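Local coordinates for protein restriction endonuclease S subunits (Thermoanaerobacter tengcongensis, PDB 3OKG) that probably recognises the target DNA sequence as the specificity subunit of a type I restriction-modification system, partnering the methylating M polypeptides, at residues E126-P130 against E131-H135; F325-L328 against Y329-Y333. All coordinates share one frame; numbering follows the deposited sequence.

Interaction 1: residues E126-P130 against E131-H135; sequences EFAEP and EFLFH
Ala-128 and Leu-133 meet where the loop runs into the helix: Leu-133 sets CD2 against the methyl of Ala-128, CB to CD2 3.9 Å. Its CG, anti to its own carbonyl carbon (chi1 -60°), turns the branched end back toward the incoming chain and lies near Glu-129 O as well. This apolar side is the close-packed part, and the backbone locks it. The carbonyl of Glu-129, the N-cap residue, accepts the amide of Leu-133 in a nearly straight bond, Leu-133 N to Glu-129 O 3.0 Å. One residue on, Phe-134 N reaches Pro-130 O at 2.9 Å, the donor tilted a little from the carbonyl plane. Pro-130 suits the first turn of a helix, where its missing N-H costs no hydrogen bond. Phe-132 adds CB, 4.0 Å from Glu-129 CB, before its ring leads off from the loop.

The acidic side is held through a water rather than by direct contact, and Glu-131, partly exposed, is its more open member. Glu-129 and Glu-131 both bend at chi2 and bring their carboxylates toward each other, yet Glu-129 OE1 and Glu-131 OE2 stay 4.2 Å apart. A single water donates to both, 3.1 Å to Glu-129 OE1 and 2.9 Å to Glu-131 OE2, and so probably eases the repulsion between them. The other oxygen of Glu-129, OE2, forms a salt bridge with Arg-178, which should help to keep this buried carboxylate charged.

The same glutamate thus ties the start of helix 130-137 to the long helix 174-216. That helix also holds the loop through Gln-177, whose side-chain amide bonds Glu-129 N and Phe-127 O, and takes His-135 through Glu-185, while strand 102-104 offers Leu-104 to Pro-130, Glu-131 and Phe-134.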
loop_
_atom_site.group_PDB
_atom_site.type_symbol
_atom_site.label_atom_id
_atom_site.label_comp_id
_atom_site.label_asym_id
_atom_site.label_seq_id
_atom_site.Cartn_x
_atom_site.Cartn_y
_atom_site.Cartn_z
ATOM N N GLU A 126 -21.113 3.128 -35.325
ATOM C CA GLU A 126 -22.549 3.371 -35.385
ATOM C C GLU A 126 -23.215 3.051 -34.045
ATOM O O GLU A 126 -24.329 3.490 -33.797
ATOM C CB GLU A 126 -23.197 2.567 -36.521
ATOM C CG GLU A 126 -22.923 3.165 -37.898
ATOM C CD GLU A 126 -23.885 4.318 -38.229
ATOM O OE1 GLU A 126 -24.967 4.057 -38.805
ATOM O OE2 GLU A 126 -23.560 5.485 -37.914
ATOM N N PHE A 127 -22.542 2.289 -33.186
ATOM C CA PHE A 127 -23.194 1.780 -31.955
ATOM C C PHE A 127 -22.387 2.029 -30.702
ATOM O O PHE A 127 -22.953 2.110 -29.621
ATOM C CB PHE A 127 -23.429 0.263 -32.009
ATOM C CG PHE A 127 -24.293 -0.189 -33.163
ATOM C CD1 PHE A 127 -25.576 0.312 -33.327
ATOM C CD2 PHE A 127 -23.813 -1.121 -34.079
ATOM C CE1 PHE A 127 -26.368 -0.106 -34.391
ATOM C CE2 PHE A 127 -24.606 -1.564 -35.162
ATOM C CZ PHE A 127 -25.880 -1.045 -35.315
ATOM N N ALA A 128 -21.062 2.094 -30.830
ATOM C CA ALA A 128 -20.224 2.154 -29.633
ATOM C C ALA A 128 -19.030 3.050 -29.839
ATOM O O ALA A 128 -18.397 3.039 -30.911
ATOM C CB ALA A 128 -19.755 0.724 -29.236
ATOM N N GLU A 129 -18.691 3.790 -28.799
ATOM C CA GLU A 129 -17.468 4.596 -28.765
ATOM C C GLU A 129 -16.292 3.746 -28.273
ATOM O O GLU A 129 -16.432 3.043 -27.270
ATOM C CB GLU A 129 -17.653 5.734 -27.770
ATOM C CG GLU A 129 -18.737 6.704 -28.183
ATOM C CD GLU A 129 -18.265 7.658 -29.261
ATOM O OE1 GLU A 129 -17.046 7.880 -29.359
ATOM O OE2 GLU A 129 -19.114 8.177 -30.001
ATOM N N PRO A 130 -15.143 3.806 -28.970
ATOM C CA PRO A 130 -13.962 3.039 -28.529
ATOM C C PRO A 130 -13.624 3.261 -27.048
ATOM O O PRO A 130 -13.321 2.312 -26.348
ATOM C CB PRO A 130 -12.826 3.573 -29.431
ATOM C CG PRO A 130 -13.541 3.952 -30.741
ATOM C CD PRO A 130 -14.962 4.401 -30.316
ATOM N N GLU A 131 -13.666 4.503 -26.582
ATOM C CA GLU A 131 -13.270 4.783 -25.202
ATOM C C GLU A 131 -14.263 4.152 -24.225
ATOM O O GLU A 131 -13.884 3.766 -23.105
ATOM C CB GLU A 131 -13.203 6.301 -24.952
ATOM C CG GLU A 131 -12.018 7.012 -25.629
ATOM C CD GLU A 131 -12.154 7.187 -27.161
ATOM O OE1 GLU A 131 -11.128 7.567 -27.777
ATOM O OE2 GLU A 131 -13.251 6.959 -27.758
ATOM N N PHE A 132 -15.524 4.087 -24.653
ATOM C CA PHE A 132 -16.552 3.446 -23.825
ATOM C C PHE A 132 -16.277 1.951 -23.753
ATOM O O PHE A 132 -16.285 1.359 -22.669
ATOM C CB PHE A 132 -17.968 3.748 -24.349
ATOM C CG PHE A 132 -19.060 3.235 -23.440
ATOM C CD1 PHE A 132 -19.419 3.946 -22.307
ATOM C CD2 PHE A 132 -19.696 2.033 -23.709
ATOM C CE1 PHE A 132 -20.420 3.476 -21.459
ATOM C CE2 PHE A 132 -20.700 1.546 -22.869
ATOM C CZ PHE A 132 -21.062 2.270 -21.745
ATOM N N LEU A 133 -16.013 1.318 -24.895
ATOM C CA LEU A 133 -15.620 -0.107 -24.867
ATOM C C LEU A 133 -14.378 -0.379 -24.000
ATOM O O LEU A 133 -14.296 -1.388 -23.283
ATOM C CB LEU A 133 -15.422 -0.675 -26.289
ATOM C CG LEU A 133 -16.658 -0.615 -27.203
ATOM C CD1 LEU A 133 -16.373 -1.381 -28.486
ATOM C CD2 LEU A 133 -17.892 -1.249 -26.499
ATOM N N PHE A 134 -13.385 0.500 -24.097
ATOM C CA PHE A 134 -12.166 0.333 -23.305
ATOM C C PHE A 134 -12.535 0.251 -21.822
ATOM O O PHE A 134 -12.172 -0.696 -21.127
ATOM C CB PHE A 134 -11.258 1.558 -23.522
ATOM C CG PHE A 134 -10.137 1.670 -22.520
ATOM C CD1 PHE A 134 -9.257 0.607 -22.311
ATOM C CD2 PHE A 134 -9.956 2.836 -21.792
ATOM C CE1 PHE A 134 -8.187 0.714 -21.394
ATOM C CE2 PHE A 134 -8.890 2.942 -20.859
ATOM C CZ PHE A 134 -8.026 1.850 -20.664
ATOM N N HIS A 135 -13.249 1.257 -21.330
ATOM C CA HIS A 135 -13.565 1.274 -19.891
ATOM C C HIS A 135 -14.475 0.137 -19.465
ATOM O O HIS A 135 -14.285 -0.484 -18.434
ATOM C CB HIS A 135 -14.163 2.623 -19.495
ATOM C CG HIS A 135 -13.155 3.714 -19.468
ATOM N ND1 HIS A 135 -12.149 3.761 -18.531
ATOM C CD2 HIS A 135 -13.001 4.818 -20.245
ATOM C CE1 HIS A 135 -11.403 4.834 -18.738
ATOM N NE2 HIS A 135 -11.902 5.493 -19.773
HETATM O O HOH W 1 -15.555 8.399 -26.746
#

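Interaction 2: residues F325-L328 against Y329-Y333; sequences FWLL and YYLHY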
loop_
_atom_site.group_PDB
_atom_site.type_symbol
_atom_site.label_atom_id
_atom_site.label_comp_id
_atom_site.label_asym_id
_atom_site.label_seq_id
_atom_site.Cartn_x
_atom_site.Cartn_y
_atom_site.Cartn_z
ATOM N N PHE A 325 5.412 9.320 29.284
ATOM C CA PHE A 325 5.427 9.649 27.863
ATOM C C PHE A 325 6.392 10.761 27.468
ATOM O O PHE A 325 6.828 10.821 26.312
ATOM C CB PHE A 325 4.006 9.880 27.369
ATOM C CG PHE A 325 3.201 8.600 27.339
ATOM C CD1 PHE A 325 3.642 7.528 26.580
ATOM C CD2 PHE A 325 2.046 8.460 28.087
ATOM C CE1 PHE A 325 2.920 6.322 26.547
ATOM C CE2 PHE A 325 1.324 7.272 28.063
ATOM C CZ PHE A 325 1.773 6.200 27.296
ATOM N N TRP A 326 6.764 11.608 28.430
ATOM C CA TRP A 326 7.848 12.599 28.181
ATOM C C TRP A 326 9.155 11.848 27.955
ATOM O O TRP A 326 9.892 12.098 26.986
ATOM C CB TRP A 326 7.977 13.559 29.376
ATOM C CG TRP A 326 9.018 14.653 29.217
ATOM C CD1 TRP A 326 10.232 14.745 29.876
ATOM C CD2 TRP A 326 8.932 15.814 28.376
ATOM N NE1 TRP A 326 10.897 15.897 29.493
ATOM C CE2 TRP A 326 10.115 16.579 28.585
ATOM C CE3 TRP A 326 7.955 16.308 27.495
ATOM C CZ2 TRP A 326 10.363 17.772 27.910
ATOM C CZ3 TRP A 326 8.204 17.507 26.826
ATOM C CH2 TRP A 326 9.395 18.227 27.041
ATOM N N LEU A 327 9.427 10.909 28.862
ATOM C CA LEU A 327 10.593 10.038 28.756
ATOM C C LEU A 327 10.616 9.281 27.425
ATOM O O LEU A 327 11.633 9.236 26.736
ATOM C CB LEU A 327 10.586 9.018 29.904
ATOM C CG LEU A 327 11.732 8.004 29.892
ATOM C CD1 LEU A 327 13.077 8.723 29.827
ATOM C CD2 LEU A 327 11.662 7.099 31.118
ATOM N N LEU A 328 9.482 8.683 27.070
ATOM C CA LEU A 328 9.388 7.905 25.841
ATOM C C LEU A 328 9.697 8.733 24.593
ATOM O O LEU A 328 10.455 8.297 23.720
ATOM C CB LEU A 328 7.988 7.290 25.713
ATOM C CG LEU A 328 7.895 6.123 24.732
ATOM C CD1 LEU A 328 8.884 5.057 25.138
ATOM C CD2 LEU A 328 6.468 5.534 24.695
ATOM N N TYR A 329 9.085 9.903 24.474
ATOM C CA TYR A 329 9.388 10.770 23.335
ATOM C C TYR A 329 10.864 11.135 23.278
ATOM O O TYR A 329 11.462 11.198 22.204
ATOM C CB TYR A 329 8.573 12.048 23.390
ATOM C CG TYR A 329 7.235 11.916 22.707
ATOM C CD1 TYR A 329 6.055 12.048 23.428
ATOM C CD2 TYR A 329 7.157 11.639 21.342
ATOM C CE1 TYR A 329 4.815 11.923 22.810
ATOM C CE2 TYR A 329 5.921 11.501 20.711
ATOM C CZ TYR A 329 4.765 11.637 21.455
ATOM O OH TYR A 329 3.547 11.507 20.843
ATOM N N TYR A 330 11.450 11.391 24.444
ATOM C CA TYR A 330 12.861 11.809 24.489
ATOM C C TYR A 330 13.761 10.680 24.011
ATOM O O TYR A 330 14.627 10.887 23.171
ATOM C CB TYR A 330 13.243 12.201 25.911
ATOM C CG TYR A 330 14.599 12.880 26.015
ATOM C CD1 TYR A 330 14.872 14.031 25.305
ATOM C CD2 TYR A 330 15.593 12.364 26.851
ATOM C CE1 TYR A 330 16.111 14.662 25.406
ATOM C CE2 TYR A 330 16.826 12.982 26.957
ATOM C CZ TYR A 330 17.078 14.123 26.248
ATOM O OH TYR A 330 18.293 14.754 26.343
ATOM N N LEU A 331 13.528 9.477 24.529
ATOM C CA LEU A 331 14.316 8.309 24.147
ATOM C C LEU A 331 14.193 7.995 22.662
ATOM O O LEU A 331 15.164 7.588 22.024
ATOM C CB LEU A 331 13.905 7.076 24.957
ATOM C CG LEU A 331 14.177 7.093 26.464
ATOM C CD1 LEU A 331 13.551 5.858 27.100
ATOM C CD2 LEU A 331 15.669 7.188 26.807
ATOM N N HIS A 332 13.004 8.192 22.115
ATOM C CA HIS A 332 12.775 7.967 20.692
ATOM C C HIS A 332 13.567 8.984 19.889
ATOM O O HIS A 332 14.307 8.608 18.988
ATOM C CB HIS A 332 11.282 8.027 20.350
ATOM C CG HIS A 332 10.953 7.509 18.982
ATOM N ND1 HIS A 332 10.401 8.301 17.995
ATOM C CD2 HIS A 332 11.109 6.279 18.433
ATOM C CE1 HIS A 332 10.225 7.579 16.901
ATOM N NE2 HIS A 332 10.646 6.350 17.140
ATOM N N TYR A 333 13.423 10.265 20.233
ATOM C CA TYR A 333 14.200 11.337 19.621
ATOM C C TYR A 333 15.710 11.092 19.690
ATOM O O TYR A 333 16.436 11.458 18.777
ATOM C CB TYR A 333 13.840 12.677 20.268
ATOM C CG TYR A 333 14.740 13.836 19.912
ATOM C CD1 TYR A 333 14.796 14.335 18.613
ATOM C CD2 TYR A 333 15.507 14.459 20.888
ATOM C CE1 TYR A 333 15.614 15.416 18.297
ATOM C CE2 TYR A 333 16.324 15.527 20.588
ATOM C CZ TYR A 333 16.381 16.005 19.299
ATOM O OH TYR A 333 17.213 17.079 19.030
#
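Tyr-329 folds back along the preceding turn so that ring atom CD1 comes 3.2 Å from Phe-325 O, obliquely to the ring. The same carbonyl oxygen takes the amide of Tyr-329, N to O 3.1 Å; the N-H points almost straight at it but arrives 36° above the carbonyl plane, so it does not follow a lone pair. With chi1 at -89°, the phenol is directed off the helix toward helix 365-388, where its OH bonds Asp-376 and its ring rests on Leu-375 and Gln-379.

Leu-328 joins the next turn mainly through its backbone, its O accepting His-332 N at 3.0 Å, with His-332 CB 3.5 Å from that oxygen. Its CA-CB bond points away from the following residues, and the side chain packs on Thr-300 and Val-302 of strand 300-302. These are successive i to i+4 steps of helix 324-333, in a chain segment assigned to the second DNA specificity domain; this helix touches both that strand and the long helix 365-388.

Leu-327 makes the apolar contact one turn along: its CD1 approaches Leu-331 CG at 3.9 Å, the two branched ends crossing at a slant. CG of Leu-327 is anti to the backbone N (chi1 178°), whereas Leu-331 uses the other setting, anti to its carbonyl carbon, and leans back over Leu-327 O. Leu-327 O also receives Leu-331 N at 2.9 Å. On another side of the helix, Trp-326 and Tyr-330 both meet Phe-217 edge-to-face, and their polar ends bond the carbonyls of Pro-361 and Phe-359 on strand 359-362.

In the fold
Interactions 1 and 2 belong to separate specificity-domain ranges and lie on opposite sides of the chain's centre, their own centres about 59 Å apart; they share no element. Each nonetheless concerns a short helix set against a long one, 130-137 on 174-216 and 324-333 on 365-388. Residues 126-135 lead from a loop into a helix, so their chemistry is mixed: acidic groups, a bridging water and an arginine accompany a small apolar patch, nearly all of it buried. Residues 325-333 lie within a helix and depend on repeating backbone bonds, leucine contacts and tyrosine hydroxyls anchored outside. There the burial is less uniform, with Phe-325 and His-332 exposed.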